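PDB 3LD1: replicase polyprotein 1a from Avian infectious bronchitis virus, which is of unknown function as this nsp2 fragment but belongs to the polyprotein that yields the viral replication proteins. Local coordinates for residues M159-S164 with I212-M217; M145-L150 with A199-A204; F282-N287 with G343-H348. The protein carries 3 engineered substitutions. All coordinates share one frame; numbering follows the deposited sequence.

Contact 1 of 3, residues M159-S164 with I212-M217; sequences MDALGS and ITVVVM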
loop_
_atom_site.group_PDB
_atom_site.type_symbol
_atom_site.label_atom_id
_atom_site.label_comp_id
_atom_site.label_asym_id
_atom_site.label_seq_id
_atom_site.Cartn_x
_atom_site.Cartn_y
_atom_site.Cartn_z
ATOM N N MET A 159 -3.623 10.338 -3.364
ATOM C CA MET A 159 -3.602 11.629 -4.023
ATOM C C MET A 159 -2.183 12.219 -4.057
ATOM O O MET A 159 -1.706 12.591 -5.130
ATOM C CB MET A 159 -4.588 12.604 -3.388
ATOM C CG MET A 159 -4.843 12.317 -1.907
ATOM S SD MET A 159 -5.484 13.637 -0.788
ATOM C CE MET A 159 -4.066 14.772 -0.538
ATOM N N ASP A 160 -1.483 12.296 -2.931
ATOM C CA ASP A 160 -0.183 12.971 -2.978
ATOM C C ASP A 160 0.699 12.371 -4.061
ATOM O O ASP A 160 1.061 13.073 -4.998
ATOM C CB ASP A 160 0.510 13.111 -1.602
ATOM C CG ASP A 160 -0.167 14.216 -0.691
ATOM O OD1 ASP A 160 -1.156 14.895 -1.162
ATOM O OD2 ASP A 160 0.291 14.402 0.493
ATOM N N ALA A 161 0.986 11.080 -3.961
ATOM C CA ALA A 161 1.634 10.319 -5.024
ATOM C C ALA A 161 1.133 10.633 -6.459
ATOM O O ALA A 161 1.943 10.778 -7.378
ATOM C CB ALA A 161 1.538 8.824 -4.746
ATOM N N LEU A 162 -0.176 10.741 -6.658
ATOM C CA LEU A 162 -0.737 11.014 -7.987
ATOM C C LEU A 162 -0.533 12.462 -8.443
ATOM O O LEU A 162 -0.910 12.829 -9.577
ATOM C CB LEU A 162 -2.235 10.768 -7.946
ATOM C CG LEU A 162 -2.856 9.383 -7.738
ATOM C CD1 LEU A 162 -4.363 9.536 -7.703
ATOM C CD2 LEU A 162 -2.454 8.414 -8.848
ATOM N N GLY A 163 0.009 13.289 -7.537
ATOM C CA GLY A 163 0.182 14.728 -7.736
ATOM C C GLY A 163 -1.078 15.479 -8.138
ATOM O O GLY A 163 -2.150 14.881 -8.387
ATOM N N SER A 164 -0.919 16.800 -8.210
ATOM C CA SER A 164 -1.981 17.728 -8.640
ATOM C C SER A 164 -2.493 17.436 -10.044
ATOM O O SER A 164 -3.675 17.124 -10.245
ATOM C CB SER A 164 -1.473 19.152 -8.543
ATOM O OG SER A 164 -0.075 19.119 -8.293
ATOM N N ILE A 212 3.744 5.173 -0.494
ATOM C CA ILE A 212 2.834 4.742 -1.566
ATOM C C ILE A 212 3.501 5.139 -2.876
ATOM O O ILE A 212 3.796 6.325 -3.055
ATOM C CB ILE A 212 1.371 5.325 -1.348
ATOM C CG1 ILE A 212 0.440 4.282 -0.723
ATOM C CG2 ILE A 212 0.715 5.869 -2.626
ATOM C CD1 ILE A 212 0.685 4.015 0.710
ATOM N N THR A 213 3.775 4.148 -3.743
ATOM C CA THR A 213 4.447 4.348 -5.044
ATOM C C THR A 213 3.510 4.014 -6.146
ATOM O O THR A 213 3.156 2.830 -6.313
ATOM C CB THR A 213 5.604 3.339 -5.276
ATOM O OG1 THR A 213 6.206 3.061 -4.040
ATOM C CG2 THR A 213 6.685 3.897 -6.244
ATOM N N VAL A 214 3.149 5.021 -6.927
ATOM C CA VAL A 214 2.386 4.829 -8.155
ATOM C C VAL A 214 3.288 4.568 -9.391
ATOM O O VAL A 214 4.287 5.260 -9.606
ATOM C CB VAL A 214 1.512 6.058 -8.353
ATOM C CG1 VAL A 214 0.894 6.091 -9.716
ATOM C CG2 VAL A 214 0.380 6.053 -7.279
ATOM N N VAL A 215 2.967 3.559 -10.185
ATOM C CA VAL A 215 3.731 3.308 -11.419
ATOM C C VAL A 215 2.772 3.078 -12.559
ATOM O O VAL A 215 1.554 2.999 -12.299
ATOM C CB VAL A 215 4.644 2.042 -11.344
ATOM C CG1 VAL A 215 5.742 2.221 -10.272
ATOM C CG2 VAL A 215 3.784 0.803 -11.144
ATOM N N VAL A 216 3.281 2.924 -13.799
ATOM C CA VAL A 216 2.383 2.471 -14.857
ATOM C C VAL A 216 2.762 1.127 -15.378
ATOM O O VAL A 216 3.901 0.929 -15.776
ATOM C CB VAL A 216 2.346 3.405 -16.001
ATOM C CG1 VAL A 216 1.477 2.803 -17.101
ATOM C CG2 VAL A 216 1.807 4.760 -15.550
ATOM N N MET A 217 1.813 0.217 -15.367
ATOM C CA MET A 217 1.992 -1.058 -15.922
ATOM C C MET A 217 0.802 -1.469 -16.804
ATOM O O MET A 217 -0.394 -1.402 -16.395
ATOM C CB MET A 217 2.094 -2.057 -14.799
ATOM C CG MET A 217 3.206 -1.782 -13.782
ATOM S SD MET A 217 3.287 -2.959 -12.348
ATOM C CE MET A 217 4.168 -4.420 -12.976
#

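Contact 2 of 3, residues M145-L150 with A199-A204; sequences MAMRRL and AALKMA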
loop_
_atom_site.group_PDB
_atom_site.type_symbol
_atom_site.label_atom_id
_atom_site.label_comp_id
_atom_site.label_asym_id
_atom_site.label_seq_id
_atom_site.Cartn_x
_atom_site.Cartn_y
_atom_site.Cartn_z
ATOM N N MET A 145 -12.033 -1.072 14.715
ATOM C CA MET A 145 -12.453 0.312 15.004
ATOM C C MET A 145 -11.269 1.213 14.810
ATOM O O MET A 145 -11.352 2.165 14.065
ATOM C CB MET A 145 -12.996 0.418 16.473
ATOM C CG MET A 145 -13.395 1.875 16.992
ATOM S SD MET A 145 -11.903 2.784 17.398
ATOM C CE MET A 145 -11.251 1.877 18.762
ATOM N N ALA A 146 -10.141 0.907 15.468
ATOM C CA ALA A 146 -8.906 1.776 15.353
ATOM C C ALA A 146 -8.352 1.939 13.949
ATOM O O ALA A 146 -7.845 3.031 13.600
ATOM C CB ALA A 146 -7.740 1.264 16.333
ATOM N N MET A 147 -8.361 0.848 13.182
ATOM C CA MET A 147 -7.887 0.906 11.817
ATOM C C MET A 147 -8.676 1.881 10.963
ATOM O O MET A 147 -8.175 2.353 9.941
ATOM C CB MET A 147 -7.862 -0.464 11.149
ATOM C CG MET A 147 -6.764 -1.404 11.642
ATOM S SD MET A 147 -6.750 -2.964 10.706
ATOM C CE MET A 147 -7.734 -4.068 11.653
ATOM N N ARG A 148 -9.897 2.204 11.384
ATOM C CA ARG A 148 -10.677 3.091 10.587
ATOM C C ARG A 148 -9.876 4.338 10.283
ATOM O O ARG A 148 -10.141 4.955 9.299
ATOM C CB ARG A 148 -12.075 3.382 11.221
ATOM C CG ARG A 148 -12.937 2.111 11.216
ATOM C CD ARG A 148 -14.229 2.264 11.995
ATOM N NE ARG A 148 -15.337 2.326 11.062
ATOM C CZ ARG A 148 -15.965 1.258 10.623
ATOM N NH1 ARG A 148 -15.631 0.061 11.098
ATOM N NH2 ARG A 148 -16.933 1.401 9.760
ATOM N N ARG A 149 -8.877 4.677 11.104
ATOM C CA ARG A 149 -8.208 5.993 10.999
ATOM C C ARG A 149 -7.241 5.994 9.869
ATOM O O ARG A 149 -6.832 7.069 9.401
ATOM C CB ARG A 149 -7.368 6.345 12.227
ATOM C CG ARG A 149 -8.050 6.423 13.553
ATOM C CD ARG A 149 -6.980 6.891 14.631
ATOM N NE ARG A 149 -7.544 8.022 15.359
ATOM C CZ ARG A 149 -7.037 9.252 15.439
ATOM N NH1 ARG A 149 -5.857 9.581 14.918
ATOM N NH2 ARG A 149 -7.711 10.162 16.121
ATOM N N LEU A 150 -6.796 4.789 9.520
ATOM C CA LEU A 150 -5.761 4.582 8.510
ATOM C C LEU A 150 -6.232 4.812 7.060
ATOM O O LEU A 150 -5.409 5.117 6.192
ATOM C CB LEU A 150 -5.168 3.204 8.624
ATOM C CG LEU A 150 -4.482 2.902 9.941
ATOM C CD1 LEU A 150 -4.039 1.468 10.040
ATOM C CD2 LEU A 150 -3.355 3.822 10.207
ATOM N N ALA A 199 -7.287 -9.689 9.621
ATOM C CA ALA A 199 -5.901 -10.056 9.550
ATOM C C ALA A 199 -5.299 -9.695 8.137
ATOM O O ALA A 199 -4.108 -9.388 7.986
ATOM C CB ALA A 199 -5.773 -11.557 9.840
ATOM N N ALA A 200 -6.122 -9.709 7.096
ATOM C CA ALA A 200 -5.561 -9.382 5.796
ATOM C C ALA A 200 -5.302 -7.861 5.741
ATOM O O ALA A 200 -4.328 -7.361 5.168
ATOM C CB ALA A 200 -6.541 -9.807 4.746
ATOM N N LEU A 201 -6.160 -7.147 6.421
ATOM C CA LEU A 201 -6.108 -5.737 6.383
ATOM C C LEU A 201 -4.990 -5.177 7.219
ATOM O O LEU A 201 -4.385 -4.167 6.879
ATOM C CB LEU A 201 -7.428 -5.228 6.901
ATOM C CG LEU A 201 -7.752 -3.811 6.636
ATOM C CD1 LEU A 201 -7.715 -3.655 5.111
ATOM C CD2 LEU A 201 -9.113 -3.704 7.179
ATOM N N LYS A 202 -4.694 -5.813 8.332
ATOM C CA LYS A 202 -3.452 -5.422 9.033
ATOM C C LYS A 202 -2.258 -5.620 8.091
ATOM O O LYS A 202 -1.441 -4.718 7.900
ATOM C CB LYS A 202 -3.227 -6.263 10.310
ATOM C CG LYS A 202 -4.299 -6.161 11.438
ATOM C CD LYS A 202 -4.032 -7.278 12.500
ATOM C CE LYS A 202 -4.877 -7.014 13.766
ATOM N NZ LYS A 202 -5.071 -8.300 14.518
ATOM N N MET A 203 -2.166 -6.796 7.478
ATOM C CA MET A 203 -1.052 -7.095 6.599
ATOM C C MET A 203 -0.962 -5.999 5.536
ATOM O O MET A 203 0.100 -5.437 5.293
ATOM C CB MET A 203 -1.175 -8.484 6.013
ATOM C CG MET A 203 0.047 -8.822 5.131
ATOM S SD MET A 203 -0.058 -7.975 3.497
ATOM C CE MET A 203 -0.381 -9.366 2.418
ATOM N N ALA A 204 -2.100 -5.639 4.967
ATOM C CA ALA A 204 -2.120 -4.653 3.920
ATOM C C ALA A 204 -1.773 -3.279 4.436
ATOM O O ALA A 204 -1.085 -2.511 3.722
ATOM C CB ALA A 204 -3.477 -4.646 3.219
#

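Contact 3 of 3, residues F282-N287 with G343-H348; sequences FEVVGN and GNFALH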
loop_
_atom_site.group_PDB
_atom_site.type_symbol
_atom_site.label_atom_id
_atom_site.label_comp_id
_atom_site.label_asym_id
_atom_site.label_seq_id
_atom_site.Cartn_x
_atom_site.Cartn_y
_atom_site.Cartn_z
ATOM N N PHE A 282 5.519 14.659 -25.858
ATOM C CA PHE A 282 5.219 14.023 -24.606
ATOM C C PHE A 282 6.157 14.473 -23.505
ATOM O O PHE A 282 7.335 14.787 -23.770
ATOM C CB PHE A 282 5.290 12.527 -24.767
ATOM C CG PHE A 282 4.571 11.967 -26.012
ATOM C CD1 PHE A 282 3.162 11.981 -26.118
ATOM C CD2 PHE A 282 5.324 11.409 -27.083
ATOM C CE1 PHE A 282 2.534 11.407 -27.209
ATOM C CE2 PHE A 282 4.702 10.854 -28.193
ATOM C CZ PHE A 282 3.299 10.823 -28.242
ATOM N N GLU A 283 5.592 14.576 -22.283
ATOM C CA GLU A 283 6.346 14.846 -21.009
ATOM C C GLU A 283 6.001 13.809 -19.944
ATOM O O GLU A 283 4.856 13.849 -19.403
ATOM C CB GLU A 283 5.976 16.201 -20.411
ATOM C CG GLU A 283 6.865 17.374 -20.768
ATOM C CD GLU A 283 6.212 18.736 -20.382
ATOM O OE1 GLU A 283 6.346 19.728 -21.141
ATOM O OE2 GLU A 283 5.501 18.798 -19.349
ATOM N N VAL A 284 6.961 12.930 -19.624
ATOM C CA VAL A 284 6.803 11.891 -18.616
ATOM C C VAL A 284 6.292 12.518 -17.329
ATOM O O VAL A 284 6.783 13.584 -16.935
ATOM C CB VAL A 284 8.199 11.164 -18.291
ATOM C CG1 VAL A 284 8.217 10.468 -16.943
ATOM C CG2 VAL A 284 8.467 10.170 -19.265
ATOM N N VAL A 285 5.350 11.851 -16.649
ATOM C CA VAL A 285 4.987 12.251 -15.279
ATOM C C VAL A 285 5.079 11.038 -14.325
ATOM O O VAL A 285 4.708 9.906 -14.722
ATOM C CB VAL A 285 3.597 12.980 -15.227
ATOM C CG1 VAL A 285 3.664 14.428 -15.816
ATOM C CG2 VAL A 285 2.536 12.191 -15.916
ATOM N N GLY A 286 5.647 11.249 -13.123
ATOM C CA GLY A 286 5.652 10.247 -12.121
ATOM C C GLY A 286 6.648 9.208 -12.520
ATOM O O GLY A 286 7.649 9.519 -13.173
ATOM N N ASN A 287 6.449 7.967 -12.118
ATOM C CA ASN A 287 7.548 7.036 -12.362
ATOM C C ASN A 287 7.417 6.324 -13.698
ATOM O O ASN A 287 6.346 5.706 -13.987
ATOM C CB ASN A 287 7.717 6.023 -11.199
ATOM C CG ASN A 287 7.693 6.682 -9.854
ATOM O OD1 ASN A 287 6.798 6.434 -9.036
ATOM N ND2 ASN A 287 8.641 7.571 -9.627
ATOM N N GLY A 343 11.913 14.626 -23.766
ATOM C CA GLY A 343 13.288 15.150 -23.576
ATOM C C GLY A 343 14.218 14.137 -24.260
ATOM O O GLY A 343 14.121 13.940 -25.479
ATOM N N ASN A 344 15.053 13.436 -23.466
ATOM C CA ASN A 344 16.072 12.471 -23.892
ATOM C C ASN A 344 15.739 11.122 -23.297
ATOM O O ASN A 344 16.583 10.277 -23.018
ATOM C CB ASN A 344 17.478 12.881 -23.435
ATOM C CG ASN A 344 18.125 14.006 -24.312
ATOM O OD1 ASN A 344 18.846 14.856 -23.818
ATOM N ND2 ASN A 344 17.887 13.979 -25.581
ATOM N N PHE A 345 14.479 10.922 -23.051
ATOM C CA PHE A 345 14.038 9.671 -22.503
ATOM C C PHE A 345 13.115 8.968 -23.583
ATOM O O PHE A 345 12.161 9.572 -24.135
ATOM C CB PHE A 345 13.342 9.940 -21.180
ATOM C CG PHE A 345 13.246 8.716 -20.287
ATOM C CD1 PHE A 345 12.051 8.060 -20.119
ATOM C CD2 PHE A 345 14.361 8.231 -19.618
ATOM C CE1 PHE A 345 11.966 6.915 -19.277
ATOM C CE2 PHE A 345 14.288 7.117 -18.818
ATOM C CZ PHE A 345 13.079 6.474 -18.639
ATOM N N ALA A 346 13.428 7.726 -23.922
ATOM C CA ALA A 346 12.633 7.021 -24.906
ATOM C C ALA A 346 11.897 5.941 -24.173
ATOM O O ALA A 346 12.465 5.230 -23.295
ATOM C CB ALA A 346 13.494 6.421 -25.983
ATOM N N LEU A 347 10.629 5.821 -24.484
ATOM C CA LEU A 347 9.825 4.780 -23.851
ATOM C C LEU A 347 9.854 3.512 -24.676
ATOM O O LEU A 347 10.215 3.556 -25.837
ATOM C CB LEU A 347 8.420 5.267 -23.848
ATOM C CG LEU A 347 7.836 6.029 -22.671
ATOM C CD1 LEU A 347 8.793 6.939 -21.795
ATOM C CD2 LEU A 347 6.735 6.791 -23.234
ATOM N N HIS A 348 9.457 2.375 -24.122
ATOM C CA HIS A 348 9.660 1.180 -24.934
ATOM C C HIS A 348 8.464 0.780 -25.865
ATOM O O HIS A 348 8.363 -0.395 -26.256
ATOM C CB HIS A 348 10.093 0.002 -24.071
ATOM C CG HIS A 348 11.271 0.284 -23.203
ATOM N ND1 HIS A 348 11.425 -0.295 -21.965
ATOM C CD2 HIS A 348 12.363 1.052 -23.395
ATOM C CE1 HIS A 348 12.566 0.101 -21.428
ATOM N NE2 HIS A 348 13.139 0.944 -22.267
#

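Contact 1 of 3, residues M159-S164 with I212-M217
Ala161 and Leu162, in the last turn of helix 140-162, pack against Ile212, just before a two-stranded antiparallel beta hairpin (strands 214-217 and 220-223), and Val214, its first strand residue, in a helix-on-hairpin contact. The tight part is small and apolar. Ala161 CB, directed at the hairpin, lies 3.7 Å from Ile212 CG2 and 3.9 Å from Val214 CG2, so one methyl bears on two residues two places apart in the chain. Ile212 takes part through its CG2 branch, while its longer branch turns from the helix. Leu162 reaches the same valine with one branch: CD2 is 4.0 Å from Val214 CG2, and the two side chains meet at about a right angle. In Val214, CG1 stands anti to the backbone N (chi1 169°); CG2 meets both helix residues, and Val214 CG1 also comes within 4.2 Å of Leu162 CD2.

The contact thins quickly beyond these atoms. Only 158 Å² is buried in total, none of the four residues is fully buried, and Ala161 lies on the surface. Val214 also packs on Leu221 and Val223 of the partner strand, and Leu162 on Phe170 of helix 167-170, so both are tied into their own sides of the interface. Past Leu162 the chain turns away at Gly163, which leaves helical geometry with a phi of 53°; its N is still bonded to Asp160 O at 2.8 Å.

Contact 2 of 3, residues M145-L150 with A199-A204
Met147 starts with CG anti to its carbonyl carbon (chi1 -72°), continues extended through chi2, and bends only at chi3 (-94°), which carries its sulfur and terminal methyl across to Leu201 and Lys202. This is helix-to-helix packing: helix 140-162 faces helix 194-207 in an all-helical part of the chain, and the nearest alpha carbons, those of Met147 and Lys202, are 8.2 Å apart. Lys202 has the same first torsion (chi1 -62°), with CG beside the backbone N, and the rest of its chain runs extended.

The two long side chains cross at about a right angle, and the methionine meets the lysine near its root instead of at its charged end. Met147 CE approaches Lys202 CG to 4.0 Å, and Met147 SD stands 4.1 Å from that same carbon. The sulfur, Met147 SD, also lies 4.3 Å from Leu201 CG, roughly at right angles to its approach to Lys202, an apolar contact at the branch point of the leucine. One long side chain thus spans the gap between helices by touching two consecutive residues of its partner.

The interface is buried but sparse, with 132 Å² covered on both sides together. Met147 is itself buried, and its packing extends along helix 194-207 to Ile198 and Phe205, roughly one turn to each side of Leu201 and Lys202. Tyr30 and Phe34 of helix 30-46 pack against Lys202, adding a third helix beside the pair. Beyond the methionine, the aliphatic chain of Lys202 leads its ammonium group away to a hydrogen bond from NZ to Ala137 O.

Contact 3 of 3, residues F282-N287 with G343-H348
Val284 points its side chain at Phe345 and Leu347, and the meeting joins two different beta sheets through side chains, with no strand pairing between them. Strand 281-285 is an outermost strand of a four-stranded antiparallel sheet, whereas strand 345-355 belongs to the mixed sheet that follows in sequence. The closest alpha carbons, those of Val284 and Phe345, stand 8.5 Å apart, a spacing bridged by side chains.

One methyl does the touching from the valine. Val284 CG1 is anti to the backbone N (chi1 159°), and CG2 is the branch that reaches both partners. Its distance to Phe345 CD1 is 4.2 Å, with the methyl approaching the ring obliquely. Leu347 brings its CD1 to 4.1 Å from Val284 CG2, and the two aliphatic side chains are inclined to each other instead of lying alongside. Seen from Val284 CG2, the directions to Phe345 CD1 and Leu347 CD1 are only about 55° apart, so both partners approach the methyl from one side. They also touch each other: Leu347 CD1 lies 3.8 Å from Phe345 CD1, and the three atoms close a compact triangle. Phe345 and Leu347 are two residues apart, and both send their side chains toward Val284.

The contact is modest, 107 Å² in all, and only partly buried: Leu347 is enclosed, while Val284 and Phe345 remain partly accessible. The backbones on each side are held by their own sheets, with Val285 bonded to Ala265 and Ala346 to Thr291. A polar tie runs close by, just before 343-348: the residue that supplies the apolar methyl is also linked through its backbone to the neighbouring sheet, by a hydrogen bond between Val284 N and Ser342 OG.

The chain is elongated, and the contacts are spread along it. Contacts 1 and 2 share helix 140-162, their centres 21 Å apart, and their segments alternate in sequence: the helix supplies both first segments, then helix 194-207 and strand 214-217 follow one another as partners. Contact 3 comes later, after both have closed, and joins two sheets in the beta-rich C-terminal part. Its centre is 15 Å from that of contact 1, which it touches where Asn287 packs by Thr213, but 36 Å from contact 2, with nearest atoms about 17 Å apart. Contact 1 thus lies at the junction between the helical and beta-rich parts.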